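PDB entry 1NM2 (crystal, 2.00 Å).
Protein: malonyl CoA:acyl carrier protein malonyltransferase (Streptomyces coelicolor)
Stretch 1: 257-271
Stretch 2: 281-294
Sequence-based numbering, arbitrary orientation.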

# COMPACT_ATOMS: atom_id res chain seq x y z
N ARG A 257 2.55 -8.99 -4.94
CA ARG A 257 1.72 -9.67 -5.93
C ARG A 257 0.29 -9.18 -5.85
O ARG A 257 -0.61 -9.92 -5.45
CB ARG A 257 1.77 -11.18 -5.73
CG ARG A 257 3.15 -11.79 -6.03
CD ARG A 257 3.60 -11.41 -7.44
NE ARG A 257 2.71 -11.95 -8.46
CZ ARG A 257 2.65 -13.23 -8.81
NH1 ARG A 257 1.81 -13.63 -9.75
NH2 ARG A 257 3.46 -14.11 -8.23
N TRP A 258 0.08 -7.92 -6.23
CA TRP A 258 -1.26 -7.34 -6.20
C TRP A 258 -2.13 -8.05 -7.24
O TRP A 258 -3.35 -8.10 -7.10
CB TRP A 258 -1.21 -5.84 -6.49
CG TRP A 258 -2.54 -5.19 -6.27
CD1 TRP A 258 -3.36 -4.64 -7.22
CD2 TRP A 258 -3.24 -5.08 -5.03
NE1 TRP A 258 -4.53 -4.19 -6.64
CE2 TRP A 258 -4.48 -4.45 -5.29
CE3 TRP A 258 -2.94 -5.46 -3.71
CZ2 TRP A 258 -5.42 -4.19 -4.29
CZ3 TRP A 258 -3.87 -5.20 -2.71
CH2 TRP A 258 -5.10 -4.57 -3.01
N ASP A 259 -1.49 -8.59 -8.27
CA ASP A 259 -2.21 -9.32 -9.31
C ASP A 259 -2.97 -10.49 -8.68
O ASP A 259 -4.15 -10.72 -8.96
CB ASP A 259 -1.24 -9.84 -10.38
CG ASP A 259 -0.22 -10.82 -9.82
OD1 ASP A 259 0.04 -11.85 -10.49
OD2 ASP A 259 0.34 -10.57 -8.73
N LEU A 260 -2.28 -11.24 -7.82
CA LEU A 260 -2.88 -12.39 -7.16
C LEU A 260 -3.94 -11.97 -6.15
O LEU A 260 -4.88 -12.72 -5.89
CB LEU A 260 -1.79 -13.22 -6.47
CG LEU A 260 -0.80 -13.83 -7.46
CD1 LEU A 260 0.27 -14.63 -6.72
CD2 LEU A 260 -1.55 -14.72 -8.44
N CYS A 261 -3.78 -10.80 -5.56
CA CYS A 261 -4.76 -10.32 -4.60
C CYS A 261 -6.08 -10.10 -5.34
O CYS A 261 -7.15 -10.46 -4.83
CB CYS A 261 -4.28 -9.02 -3.94
SG CYS A 261 -2.89 -9.26 -2.80
N MET A 262 -6.02 -9.52 -6.53
CA MET A 262 -7.23 -9.27 -7.31
C MET A 262 -7.84 -10.59 -7.79
O MET A 262 -9.06 -10.70 -7.88
CB MET A 262 -6.95 -8.34 -8.51
CG MET A 262 -6.68 -6.88 -8.10
SD MET A 262 -6.73 -5.67 -9.46
CE MET A 262 -5.21 -6.07 -10.33
N GLU A 263 -7.00 -11.58 -8.09
CA GLU A 263 -7.49 -12.89 -8.52
C GLU A 263 -8.29 -13.49 -7.36
O GLU A 263 -9.33 -14.12 -7.56
CB GLU A 263 -6.32 -13.82 -8.86
CG GLU A 263 -5.60 -13.49 -10.15
CD GLU A 263 -6.50 -13.59 -11.36
OE1 GLU A 263 -7.24 -14.60 -11.47
OE2 GLU A 263 -6.48 -12.66 -12.20
N THR A 264 -7.80 -13.29 -6.14
CA THR A 264 -8.48 -13.80 -4.96
C THR A 264 -9.81 -13.07 -4.74
O THR A 264 -10.80 -13.69 -4.34
CB THR A 264 -7.57 -13.66 -3.72
OG1 THR A 264 -6.52 -14.63 -3.82
CG2 THR A 264 -8.34 -13.88 -2.43
N PHE A 265 -9.84 -11.77 -5.02
CA PHE A 265 -11.09 -11.01 -4.86
C PHE A 265 -12.13 -11.66 -5.79
O PHE A 265 -13.30 -11.79 -5.43
CB PHE A 265 -10.89 -9.53 -5.26
CG PHE A 265 -9.91 -8.77 -4.41
CD1 PHE A 265 -9.37 -7.57 -4.87
CD2 PHE A 265 -9.50 -9.24 -3.16
CE1 PHE A 265 -8.44 -6.85 -4.10
CE2 PHE A 265 -8.57 -8.53 -2.39
CZ PHE A 265 -8.04 -7.33 -2.87
N LYS A 266 -11.69 -12.07 -6.97
CA LYS A 266 -12.57 -12.72 -7.94
C LYS A 266 -13.08 -14.03 -7.35
O LYS A 266 -14.28 -14.31 -7.38
CB LYS A 266 -11.82 -13.03 -9.24
CG LYS A 266 -11.24 -11.83 -9.97
CD LYS A 266 -10.62 -12.30 -11.28
CE LYS A 266 -9.77 -11.22 -11.93
NZ LYS A 266 -9.02 -11.77 -13.10
N GLU A 267 -12.15 -14.84 -6.84
CA GLU A 267 -12.50 -16.12 -6.25
C GLU A 267 -13.49 -15.93 -5.10
O GLU A 267 -14.28 -16.82 -4.80
CB GLU A 267 -11.24 -16.82 -5.73
CG GLU A 267 -10.24 -17.20 -6.83
CD GLU A 267 -9.00 -17.91 -6.30
OE1 GLU A 267 -8.22 -17.28 -5.55
OE2 GLU A 267 -8.81 -19.10 -6.64
N LEU A 268 -13.46 -14.76 -4.47
CA LEU A 268 -14.37 -14.46 -3.37
C LEU A 268 -15.69 -13.89 -3.88
O LEU A 268 -16.60 -13.63 -3.10
CB LEU A 268 -13.72 -13.46 -2.40
CG LEU A 268 -12.48 -13.85 -1.58
CD1 LEU A 268 -12.00 -12.63 -0.80
CD2 LEU A 268 -12.81 -14.99 -0.62
N GLY A 269 -15.79 -13.69 -5.19
CA GLY A 269 -17.01 -13.15 -5.77
C GLY A 269 -17.24 -11.67 -5.51
O GLY A 269 -18.38 -11.22 -5.41
N VAL A 270 -16.15 -10.91 -5.40
CA VAL A 270 -16.23 -9.48 -5.15
C VAL A 270 -17.22 -8.78 -6.10
O VAL A 270 -17.20 -9.03 -7.31
CB VAL A 270 -14.84 -8.82 -5.29
CG1 VAL A 270 -14.30 -9.06 -6.70
CG2 VAL A 270 -14.92 -7.33 -4.98
N THR A 271 -18.07 -7.91 -5.55
CA THR A 271 -19.04 -7.18 -6.37
C THR A 271 -18.81 -5.67 -6.29
O THR A 271 -19.31 -4.91 -7.12
CB THR A 271 -20.50 -7.48 -5.93
OG1 THR A 271 -20.65 -7.21 -4.53
CG2 THR A 271 -20.85 -8.95 -6.22
N THR A 281 -5.46 5.10 -7.37
CA THR A 281 -4.53 4.14 -7.95
C THR A 281 -5.06 2.70 -7.99
O THR A 281 -5.09 2.08 -9.05
CB THR A 281 -3.18 4.15 -7.19
OG1 THR A 281 -3.41 3.86 -5.81
CG2 THR A 281 -2.52 5.51 -7.32
N LEU A 282 -5.48 2.16 -6.84
CA LEU A 282 -5.99 0.79 -6.82
C LEU A 282 -7.32 0.70 -7.56
O LEU A 282 -7.63 -0.31 -8.19
CB LEU A 282 -6.13 0.29 -5.38
CG LEU A 282 -4.82 0.26 -4.56
CD1 LEU A 282 -5.06 -0.41 -3.21
CD2 LEU A 282 -3.74 -0.49 -5.33
N THR A 283 -8.11 1.77 -7.51
CA THR A 283 -9.40 1.80 -8.20
C THR A 283 -9.17 1.74 -9.71
O THR A 283 -9.91 1.08 -10.43
CB THR A 283 -10.19 3.08 -7.85
OG1 THR A 283 -10.61 3.03 -6.48
CG2 THR A 283 -11.41 3.21 -8.74
N GLY A 284 -8.14 2.44 -10.17
CA GLY A 284 -7.82 2.43 -11.59
C GLY A 284 -7.45 1.03 -12.04
O GLY A 284 -7.84 0.59 -13.13
N LEU A 285 -6.70 0.32 -11.21
CA LEU A 285 -6.29 -1.05 -11.52
C LEU A 285 -7.50 -1.98 -11.55
O LEU A 285 -7.61 -2.84 -12.42
CB LEU A 285 -5.28 -1.55 -10.48
CG LEU A 285 -3.83 -1.08 -10.63
CD1 LEU A 285 -3.02 -1.45 -9.39
CD2 LEU A 285 -3.22 -1.73 -11.86
N ALA A 286 -8.40 -1.79 -10.60
CA ALA A 286 -9.60 -2.62 -10.51
C ALA A 286 -10.47 -2.46 -11.76
O ALA A 286 -11.01 -3.45 -12.26
CB ALA A 286 -10.39 -2.25 -9.27
N LYS A 287 -10.60 -1.24 -12.26
CA LYS A 287 -11.41 -0.99 -13.44
C LYS A 287 -10.88 -1.73 -14.66
O LYS A 287 -11.62 -2.01 -15.61
CB LYS A 287 -11.47 0.52 -13.74
CG LYS A 287 -12.24 1.32 -12.70
CD LYS A 287 -12.20 2.81 -12.99
CE LYS A 287 -12.82 3.61 -11.86
NZ LYS A 287 -12.70 5.07 -12.09
N ARG A 288 -9.60 -2.07 -14.62
CA ARG A 288 -8.98 -2.78 -15.72
C ARG A 288 -9.01 -4.29 -15.54
O ARG A 288 -9.43 -5.02 -16.44
CB ARG A 288 -7.53 -2.33 -15.90
CG ARG A 288 -7.39 -0.92 -16.43
CD ARG A 288 -5.94 -0.59 -16.76
NE ARG A 288 -5.85 0.59 -17.62
CZ ARG A 288 -6.40 0.68 -18.82
NH1 ARG A 288 -7.09 -0.35 -19.32
NH2 ARG A 288 -6.27 1.79 -19.54
N ALA A 289 -8.58 -4.76 -14.37
CA ALA A 289 -8.52 -6.19 -14.09
C ALA A 289 -9.81 -6.82 -13.55
O ALA A 289 -9.98 -8.03 -13.61
CB ALA A 289 -7.37 -6.48 -13.13
N LEU A 290 -10.72 -6.00 -13.03
CA LEU A 290 -11.95 -6.54 -12.47
C LEU A 290 -13.21 -5.96 -13.12
O LEU A 290 -13.99 -5.25 -12.47
CB LEU A 290 -11.98 -6.29 -10.96
CG LEU A 290 -10.78 -6.88 -10.22
CD1 LEU A 290 -10.77 -6.42 -8.77
CD2 LEU A 290 -10.82 -8.40 -10.31
N PRO A 291 -13.43 -6.28 -14.40
CA PRO A 291 -14.61 -5.77 -15.11
C PRO A 291 -15.91 -6.27 -14.47
O PRO A 291 -16.00 -7.42 -14.05
CB PRO A 291 -14.42 -6.30 -16.53
CG PRO A 291 -13.68 -7.59 -16.30
CD PRO A 291 -12.66 -7.21 -15.25
N GLY A 292 -16.91 -5.40 -14.39
CA GLY A 292 -18.17 -5.78 -13.80
C GLY A 292 -18.24 -5.50 -12.31
O GLY A 292 -19.29 -5.68 -11.69
N VAL A 293 -17.13 -5.06 -11.73
CA VAL A 293 -17.08 -4.75 -10.30
C VAL A 293 -17.20 -3.24 -10.07
O VAL A 293 -16.50 -2.46 -10.70
CB VAL A 293 -15.75 -5.24 -9.69
CG1 VAL A 293 -15.69 -4.87 -8.21
CG2 VAL A 293 -15.61 -6.74 -9.87
N LYS A 294 -18.11 -2.84 -9.18
CA LYS A 294 -18.28 -1.42 -8.89
C LYS A 294 -17.09 -0.96 -8.06
O LYS A 294 -16.66 -1.66 -7.14
CB LYS A 294 -19.57 -1.15 -8.11
CG LYS A 294 -20.85 -1.40 -8.91
CD LYS A 294 -22.05 -0.69 -8.28
CE LYS A 294 -21.96 0.83 -8.45
NZ LYS A 294 -23.18 1.55 -7.96
O HOH W 1 -6.98 -3.02 -7.46

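Two helices, 258-267 and 281-289, cross at 60° with their axes 11.3 Å apart at the closest. That gap is too wide for backbone to meet backbone, so long side chains must fill it. The two stretches together bury 551 Å², both sides summed, mainly through apolar side chains.

Trp258 fills the space near the start of both helices. Its CA-to-CB bond points toward the second stretch, chi1 is t, and the indole lies against two leucines. Leu282 CD2 sits over one face, 4.3 Å from the centroid of the five-membered ring of Trp258, while Leu282 CD1 comes 3.9 Å from Trp258 CZ2. Leu285 CD1 lies 3.9 Å from Trp258 CD1. The flat ring offers a broad surface for the leucine methyls, but its buried nitrogen still needs a partner: a water takes a hydrogen bond from Trp258 NE1 (2.8 Å) and gives one to Leu282 O (2.9 Å), filling a small space and bridging side chain to backbone.

One turn on, Met262 is the central bump. Its thioether extends along the groove between Leu285 and Ala289, with Met262 SD 4.2 Å from Leu285 O and 4.3 Å from Ala286 CA, and Met262 CE ends 3.6 Å from Ala289 CB. The small side chain of Ala289 leaves the hollow that this methyl occupies. An unbranched, flexible side chain suits such a narrow path.

Leu290 answers from the other stretch. It is the first residue to leave helical geometry, and its side chain projects into a hollow formed by Met262, Phe265 and Lys266. Leu290 CD1 is 4.2 Å from Met262 CG and meets the edge of the phenyl ring 4.3 Å from Phe265 CD1; Leu290 CD2 packs 3.8 Å from Met262 O, and Leu290 CD2 is 3.4 Å from Lys266 CE. Lys266 thus lends its aliphatic part to the contact at the exposed margin, while Lys266 NZ forms a salt bridge with Glu263 OE2 (2.8 Å) within its own helix.

Beyond the helices the two stretches run closer, with Thr271 CA 5.0 Å from Val293 CA. Gly269, with positive phi, closes the first helix in a Schellman motif; a type II turn from Leu290 to Val293 places Gly292 where its backbone angles call for glycine. Val270 CG2 then packs 4.1 Å from Val293 CG1. Val293 CG1 also rests 3.7 Å from Thr271 C, so Thr271 contributes backbone while its CA-to-CB bond points away. Lys294 N donates to Thr271 O at 3.2 Å, the one direct hydrogen bond between the stretches.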